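Local coordinates for putative branched-chain amino acid ABC transporter, periplasmic branched-chain amino acid-binding protein (Pseudomonas protegens Pf-5, PDB 4RU0) that probably binds branched-chain amino acids or related solutes in the periplasm and delivers them to an ABC transporter for uptake, at residues Val238-Trp243 against Pro248-Thr253. Numbering follows the deposited sequence.
With P3G (3,6,9,12,15-pentaoxaheptadecane), chain C.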
loop_
_atom_site.group_PDB
_atom_site.type_symbol
_atom_site.label_atom_id
_atom_site.label_comp_id
_atom_site.label_asym_id
_atom_site.label_seq_id
_atom_site.Cartn_x
_atom_site.Cartn_y
_atom_site.Cartn_z
ATOM N N VAL A 238 -16.677 11.264 -7.235
ATOM C CA VAL A 238 -15.352 11.498 -7.792
ATOM C C VAL A 238 -14.318 10.592 -7.127
ATOM O O VAL A 238 -14.145 10.601 -5.904
ATOM C CB VAL A 238 -14.908 12.968 -7.642
ATOM C CG1 VAL A 238 -13.445 13.126 -8.059
ATOM C CG2 VAL A 238 -15.798 13.877 -8.481
ATOM N N PHE A 239 -13.663 9.785 -7.951
ATOM C CA PHE A 239 -12.543 8.955 -7.542
ATOM C C PHE A 239 -11.278 9.808 -7.687
ATOM O O PHE A 239 -10.818 10.062 -8.800
ATOM C CB PHE A 239 -12.479 7.694 -8.410
ATOM C CG PHE A 239 -11.517 6.638 -7.916
ATOM C CD1 PHE A 239 -10.956 6.708 -6.647
ATOM C CD2 PHE A 239 -11.180 5.570 -8.733
ATOM C CE1 PHE A 239 -10.069 5.727 -6.202
ATOM C CE2 PHE A 239 -10.300 4.587 -8.296
ATOM C CZ PHE A 239 -9.743 4.668 -7.023
ATOM N N LEU A 240 -10.730 10.266 -6.567
ATOM C CA LEU A 240 -9.626 11.214 -6.608
ATOM C C LEU A 240 -8.279 10.508 -6.563
ATOM O O LEU A 240 -7.851 10.035 -5.511
ATOM C CB LEU A 240 -9.728 12.208 -5.454
ATOM C CG LEU A 240 -8.694 13.326 -5.499
ATOM C CD1 LEU A 240 -8.891 14.159 -6.751
ATOM C CD2 LEU A 240 -8.753 14.192 -4.247
ATOM N N ARG A 241 -7.573 10.518 -7.677
ATOM C CA ARG A 241 -6.322 9.801 -7.788
ATOM C C ARG A 241 -5.257 10.798 -8.164
ATOM O O ARG A 241 -4.600 10.705 -9.155
ATOM C CB ARG A 241 -6.431 8.697 -8.825
ATOM C CG ARG A 241 -7.554 7.718 -8.560
ATOM C CD ARG A 241 -7.340 6.386 -9.243
ATOM N NE ARG A 241 -6.232 5.724 -8.618
ATOM C CZ ARG A 241 -5.092 5.427 -9.210
ATOM N NH1 ARG A 241 -4.141 4.861 -8.510
ATOM N NH2 ARG A 241 -4.911 5.682 -10.473
ATOM N N THR A 242 -5.125 11.768 -7.295
ATOM C CA THR A 242 -4.062 12.755 -7.358
ATOM C C THR A 242 -2.941 12.335 -6.416
ATOM O O THR A 242 -3.041 11.319 -5.729
ATOM C CB THR A 242 -4.572 14.155 -6.957
ATOM O OG1 THR A 242 -5.299 14.054 -5.722
ATOM C CG2 THR A 242 -5.487 14.717 -8.028
ATOM N N TRP A 243 -1.875 13.121 -6.384
ATOM C CA TRP A 243 -0.749 12.834 -5.511
ATOM C C TRP A 243 -0.004 14.122 -5.192
ATOM O O TRP A 243 0.105 15.014 -6.035
ATOM C CB TRP A 243 0.184 11.810 -6.162
ATOM C CG TRP A 243 1.510 11.712 -5.496
ATOM C CD1 TRP A 243 1.805 11.044 -4.340
ATOM C CD2 TRP A 243 2.732 12.307 -5.943
ATOM N NE1 TRP A 243 3.141 11.189 -4.042
ATOM C CE2 TRP A 243 3.731 11.961 -5.011
ATOM C CE3 TRP A 243 3.078 13.097 -7.041
ATOM C CZ2 TRP A 243 5.057 12.381 -5.144
ATOM C CZ3 TRP A 243 4.395 13.515 -7.174
ATOM C CH2 TRP A 243 5.368 13.156 -6.231
ATOM N N PRO A 248 -4.479 18.518 -2.235
ATOM C CA PRO A 248 -5.169 19.610 -1.532
ATOM C C PRO A 248 -5.790 20.613 -2.493
ATOM O O PRO A 248 -6.842 21.182 -2.197
ATOM C CB PRO A 248 -4.051 20.274 -0.712
ATOM C CG PRO A 248 -2.963 19.279 -0.652
ATOM C CD PRO A 248 -3.037 18.520 -1.932
ATOM N N VAL A 249 -5.137 20.831 -3.628
ATOM C CA VAL A 249 -5.669 21.728 -4.643
ATOM C C VAL A 249 -6.991 21.197 -5.181
ATOM O O VAL A 249 -7.944 21.962 -5.348
ATOM C CB VAL A 249 -4.672 21.929 -5.805
ATOM C CG1 VAL A 249 -5.330 22.671 -6.959
ATOM C CG2 VAL A 249 -3.441 22.674 -5.322
ATOM N N ALA A 250 -7.054 19.890 -5.443
ATOM C CA ALA A 250 -8.278 19.267 -5.950
ATOM C C ALA A 250 -9.452 19.538 -5.010
ATOM O O ALA A 250 -10.549 19.898 -5.450
ATOM C CB ALA A 250 -8.085 17.769 -6.139
ATOM N N VAL A 251 -9.211 19.375 -3.715
ATOM C CA VAL A 251 -10.257 19.572 -2.725
ATOM C C VAL A 251 -10.665 21.048 -2.636
ATOM O O VAL A 251 -11.859 21.362 -2.677
ATOM C CB VAL A 251 -9.813 19.051 -1.353
ATOM C CG1 VAL A 251 -10.916 19.224 -0.339
ATOM C CG2 VAL A 251 -9.425 17.581 -1.464
ATOM N N LYS A 252 -9.679 21.940 -2.537
ATOM C CA LYS A 252 -9.926 23.381 -2.521
ATOM C C LYS A 252 -10.728 23.840 -3.735
ATOM O O LYS A 252 -11.621 24.686 -3.627
ATOM C CB LYS A 252 -8.616 24.168 -2.490
ATOM C CG LYS A 252 -7.870 24.193 -1.177
ATOM C CD LYS A 252 -6.580 24.991 -1.356
ATOM C CE LYS A 252 -5.691 24.932 -0.130
ATOM N NZ LYS A 252 -4.345 25.521 -0.404
ATOM N N THR A 253 -10.385 23.297 -4.894
ATOM C CA THR A 253 -11.031 23.706 -6.129
ATOM C C THR A 253 -12.451 23.153 -6.182
ATOM O O THR A 253 -13.378 23.845 -6.612
ATOM C CB THR A 253 -10.232 23.247 -7.358
ATOM O OG1 THR A 253 -8.870 23.657 -7.206
ATOM C CG2 THR A 253 -10.792 23.869 -8.629
HETATM O O3 P3G C . 6.132 5.753 1.370
HETATM C C7 P3G C . 5.847 4.757 0.404
HETATM C C8 P3G C . 6.309 5.242 -0.958
HETATM O O4 P3G C . 5.536 4.590 -1.957
HETATM C C9 P3G C . 5.230 5.458 -3.032
HETATM C C10 P3G C . 3.777 5.250 -3.394
HETATM O O5 P3G C . 3.602 5.501 -4.777
HETATM C C11 P3G C . 2.525 6.385 -5.012
HETATM C C12 P3G C . 2.581 6.862 -6.451
HETATM O O6 P3G C . 2.511 8.275 -6.481
HETATM C C13 P3G C . 2.890 8.798 -7.733
HETATM C C14 P3G C . 4.308 9.299 -7.642
HETATM O O7 P3G C . 4.822 9.490 -8.950
#
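L240 straddles the single methyl of A250 with both arms of its fork, so that most of the helix's share of this small contact between segment 238-243 and the part of helix 246-256 at 248-253 falls on one alanine. CD1 of L240 lies 3.7 Å from CB of A250 and CD2 stands at 4.1 Å from the same carbon. The leucine reaches this far because CG is anti to the backbone N (chi1 -174°), which extends the branch from the strand toward the helix. Alanine suits the helix side: its short methyl lets the helix come close to the strand end and the loop after it, where the CA of T242 lies 7.9 Å from the CA of A250. Flanking contacts are looser, with L240 CD2 4.4 Å from V251 CG2 and the T242 methyl CG2 equally far from A250 CB. Threonine fits this buried turn because it offers that methyl to the apolar seam while its hydroxyl OG1 hydrogen-bonds to OG1 of T247. W227 of the neighbouring helix also packs on A250.

Just past the strand, W243 turns away from the helix to the ligand. Its broad, flat indole offers an apolar face on which the bound pentaoxaheptadecane, probably a stand-in for the natural solute, lies: C14 sits 3.7 Å above the ring plane, over its centre, and ether O6 is 3.6 Å from CD1. A serine in place of W243 would probably strip this end of the ligand of the apolar surface it lies on and open a gap beside it. Strand 237-241, helix 246-256 and strand 264-266 form a beta-alpha-beta unit of the parallel part of the sheet, and placing a ligand-contacting residue on the loop after a strand's C-terminal end is characteristic of the alpha/beta lobes of periplasmic binding proteins.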